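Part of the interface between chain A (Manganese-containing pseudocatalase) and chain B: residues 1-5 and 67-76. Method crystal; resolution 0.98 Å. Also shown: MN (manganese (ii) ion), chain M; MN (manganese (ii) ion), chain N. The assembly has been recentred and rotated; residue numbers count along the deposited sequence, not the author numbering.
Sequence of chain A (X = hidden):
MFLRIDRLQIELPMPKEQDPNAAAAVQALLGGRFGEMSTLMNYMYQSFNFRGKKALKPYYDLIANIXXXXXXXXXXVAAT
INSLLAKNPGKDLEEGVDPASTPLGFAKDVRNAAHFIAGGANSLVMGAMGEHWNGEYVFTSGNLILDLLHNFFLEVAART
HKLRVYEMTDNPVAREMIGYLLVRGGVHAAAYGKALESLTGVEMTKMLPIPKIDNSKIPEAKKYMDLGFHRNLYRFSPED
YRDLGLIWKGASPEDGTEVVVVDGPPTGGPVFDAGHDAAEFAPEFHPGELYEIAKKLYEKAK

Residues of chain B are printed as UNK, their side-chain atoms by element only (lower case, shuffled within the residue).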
# COMPACT_ATOMS: atom_id res chain seq x y z
N MET A 1 -5.16 -0.56 30.98
CA MET A 1 -6.61 -0.31 30.67
C MET A 1 -6.79 1.19 30.56
O MET A 1 -5.93 1.94 31.01
CB MET A 1 -7.55 -0.88 31.74
CG MET A 1 -7.66 -2.38 31.77
SD MET A 1 -8.89 -2.97 32.97
CE MET A 1 -7.94 -2.81 34.47
N PHE A 2 -7.94 1.59 30.01
CA PHE A 2 -8.24 2.98 29.79
C PHE A 2 -9.66 3.33 30.20
O PHE A 2 -10.55 2.46 30.21
CB PHE A 2 -8.04 3.34 28.30
CG PHE A 2 -6.60 3.19 27.88
CD1 PHE A 2 -6.06 1.95 27.55
CD2 PHE A 2 -5.74 4.31 27.89
CE1 PHE A 2 -4.69 1.83 27.23
CE2 PHE A 2 -4.42 4.21 27.55
CZ PHE A 2 -3.90 2.96 27.24
N LEU A 3 -9.85 4.60 30.53
CA LEU A 3 -11.15 5.17 30.83
C LEU A 3 -11.37 6.35 29.89
O LEU A 3 -10.40 6.95 29.40
CB LEU A 3 -11.24 5.68 32.26
CG LEU A 3 -10.90 4.65 33.36
CD1 LEU A 3 -10.85 5.36 34.72
CD2 LEU A 3 -11.89 3.48 33.37
N ARG A 4 -12.63 6.72 29.69
CA ARG A 4 -12.99 7.82 28.79
C ARG A 4 -13.83 8.86 29.55
O ARG A 4 -14.70 8.51 30.35
CB ARG A 4 -13.77 7.27 27.61
CG ARG A 4 -14.08 8.27 26.54
CD ARG A 4 -14.75 7.60 25.35
NE ARG A 4 -14.97 8.54 24.27
CZ ARG A 4 -15.01 8.17 22.99
NH1 ARG A 4 -14.90 6.92 22.61
NH2 ARG A 4 -15.14 9.12 22.05
N ILE A 5 -13.57 10.12 29.22
CA ILE A 5 -14.29 11.28 29.71
C ILE A 5 -14.90 11.95 28.47
O ILE A 5 -14.19 12.22 27.50
CB ILE A 5 -13.33 12.26 30.40
CG1 ILE A 5 -12.67 11.62 31.61
CG2 ILE A 5 -14.04 13.56 30.78
CD1 ILE A 5 -11.41 12.36 32.09
N UNK B 67 -15.50 1.25 22.37
CA UNK B 67 -14.21 1.74 21.85
C UNK B 67 -13.17 1.79 22.96
O UNK B 67 -12.00 1.43 22.76
c UNK B 67 -14.40 3.15 21.27
N UNK B 68 -13.57 2.28 24.12
CA UNK B 68 -12.64 2.42 25.24
C UNK B 68 -12.17 1.05 25.74
O UNK B 68 -11.00 0.87 26.05
c UNK B 68 -12.30 3.55 27.47
c UNK B 68 -13.29 3.24 26.36
o UNK B 68 -13.78 4.46 25.81
N UNK B 69 -13.09 0.06 25.81
CA UNK B 69 -12.66 -1.28 26.17
C UNK B 69 -11.59 -1.81 25.17
O UNK B 69 -10.62 -2.45 25.58
c UNK B 69 -14.32 -4.74 27.02
o UNK B 69 -15.55 -4.51 26.90
o UNK B 69 -13.82 -5.85 27.36
c UNK B 69 -13.31 -3.64 26.69
c UNK B 69 -13.84 -2.28 26.25
N UNK B 70 -11.82 -1.55 23.88
CA UNK B 70 -10.88 -2.10 22.88
C UNK B 70 -9.48 -1.52 23.05
O UNK B 70 -8.50 -2.18 22.63
c UNK B 70 -12.75 -2.42 21.10
o UNK B 70 -14.05 -4.38 20.68
c UNK B 70 -12.97 -3.92 21.14
o UNK B 70 -12.16 -4.63 21.71
c UNK B 70 -11.38 -1.88 21.45
N UNK B 71 -9.31 -0.34 23.63
CA UNK B 71 -7.95 0.16 23.95
C UNK B 71 -7.21 -0.83 24.82
O UNK B 71 -6.02 -1.09 24.63
c UNK B 71 -7.28 3.11 22.89
c UNK B 71 -8.02 1.51 24.68
c UNK B 71 -8.75 3.90 24.73
c UNK B 71 -8.41 2.73 23.84
N UNK B 72 -7.89 -1.35 25.84
CA UNK B 72 -7.27 -2.35 26.69
C UNK B 72 -7.05 -3.67 26.00
O UNK B 72 -6.20 -4.47 26.43
N UNK B 73 -7.78 -3.95 24.92
CA UNK B 73 -7.54 -5.17 24.16
C UNK B 73 -6.32 -5.07 23.27
O UNK B 73 -5.59 -6.06 23.18
c UNK B 73 -10.14 -5.82 25.55
c UNK B 73 -11.94 -6.64 24.64
c UNK B 73 -9.94 -5.94 24.21
c UNK B 73 -8.76 -5.57 23.36
n UNK B 73 -11.08 -6.45 23.64
n UNK B 73 -11.41 -6.27 25.79
N UNK B 74 -6.07 -3.93 22.63
CA UNK B 74 -4.78 -3.84 21.92
C UNK B 74 -3.63 -4.01 22.91
O UNK B 74 -2.63 -4.65 22.62
c UNK B 74 -4.61 -2.58 21.03
c UNK B 74 -4.00 -0.11 20.93
c UNK B 74 -5.62 -2.58 19.88
c UNK B 74 -4.61 -1.25 21.75
N UNK B 75 -3.80 -3.44 24.11
CA UNK B 75 -2.77 -3.58 25.16
C UNK B 75 -2.57 -5.03 25.53
O UNK B 75 -1.44 -5.53 25.69
c UNK B 75 -2.74 -1.97 28.75
o UNK B 75 -1.87 -1.67 29.59
o UNK B 75 -3.99 -1.74 28.86
c UNK B 75 -3.25 -2.74 26.36
c UNK B 75 -2.27 -2.71 27.50
N UNK B 76 -3.69 -5.78 25.73
CA UNK B 76 -3.61 -7.18 26.16
C UNK B 76 -2.98 -8.05 25.08
O UNK B 76 -2.19 -8.96 25.37
c UNK B 76 -4.44 -9.02 28.56
c UNK B 76 -5.08 -9.05 27.16
c UNK B 76 -6.51 -9.53 27.27
c UNK B 76 -5.01 -7.66 26.51
MN MN M . -11.63 -6.68 21.50
MN MN N . -14.79 -6.35 20.53
O HOH W 1 -9.78 0.00 28.47
O HOH W 2 -11.90 -8.87 21.67
O HOH W 3 -12.74 -6.39 19.80

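Residues 67-76 of chain B form a stretch of helix that runs nearly antiparallel to strand 2-4 of chain A, at an angle of 163° and with a closest axial approach of 7.4 Å. Position 67 carries a single side-chain carbon, 4.0 Å from NH1 of R4(A) and near the plane of its guanidinium; one carbon and nothing beyond it identifies A67(B).

At position 68 the CB carries one oxygen and one carbon, a small branched side chain directed toward the strand. Its carbon lies 3.4 Å from the O of F2(A), while its oxygen is 3.3 Å from CD of R4(A). The branch at CB with one oxygen arm defines T68(B), whose OG1 is hydrogen-bonded elsewhere in the structure.

Position 69 has three carbons in a row, the third bearing two oxygens, and points away from chain A without touching it. This is the carboxylate chain of E69(B). Position 70 has the same composition and is likewise out of contact, but its two oxygens reach the metals: one is 2.1 Å from MN of chain M, the other 2.1 Å from MN of chain N. It is E70(B), its carboxylate bridging the manganese pair through OE1 and OE2 respectively.

Four carbons forked at the second mark position 71. Its CB packs 3.5 Å from CD1 of F2(A), an apolar contact that meets the ring obliquely, and the fork at the second carbon gives L71(B). Position 72 has no side-chain atoms and is therefore G72(B). Here the backbones come close, with CA of M1(A) 4.5 Å from CA of G72(B), although a CB at this site would still find room.

At position 73 one carbon leads to a five-membered ring of three carbons and two nitrogens, far from the strand. The ring is that of H73(B): ND1 binds MN of chain M at 2.2 Å, and NE2 donates a hydrogen bond of 2.9 Å to OE2 of E69(B), one helical turn earlier. Position 74 shows four carbons forked at the first, one arm two carbons long, with no contact to chain A; this is I74(B).

Position 75 again has three carbons ending in two oxygens, but it is directed toward chain A, where one oxygen lies 2.7 Å from N of M1(A). It is E75(B), and its OE1 accepts a hydrogen bond from that amino terminus in a salt bridge. Position 76, four carbons forked at the second and out of reach of the strand, is L76(B).

The contact thus combines a charged anchor with apolar packing. E75(B) fixes the chain start, F2(A) lies along L71(B) and G72(B), and R4(A) reaches T68(B) and A67(B). Water 1 joins the backbones, accepting from N of F2(A) at 2.9 Å and donating to O of T68(B) at 2.8 Å. The same helix also presents E70(B) and H73(B) to manganese, as befits a manganese-containing pseudocatalase.

Chain B, residues 67-76: ATEELGHIEL
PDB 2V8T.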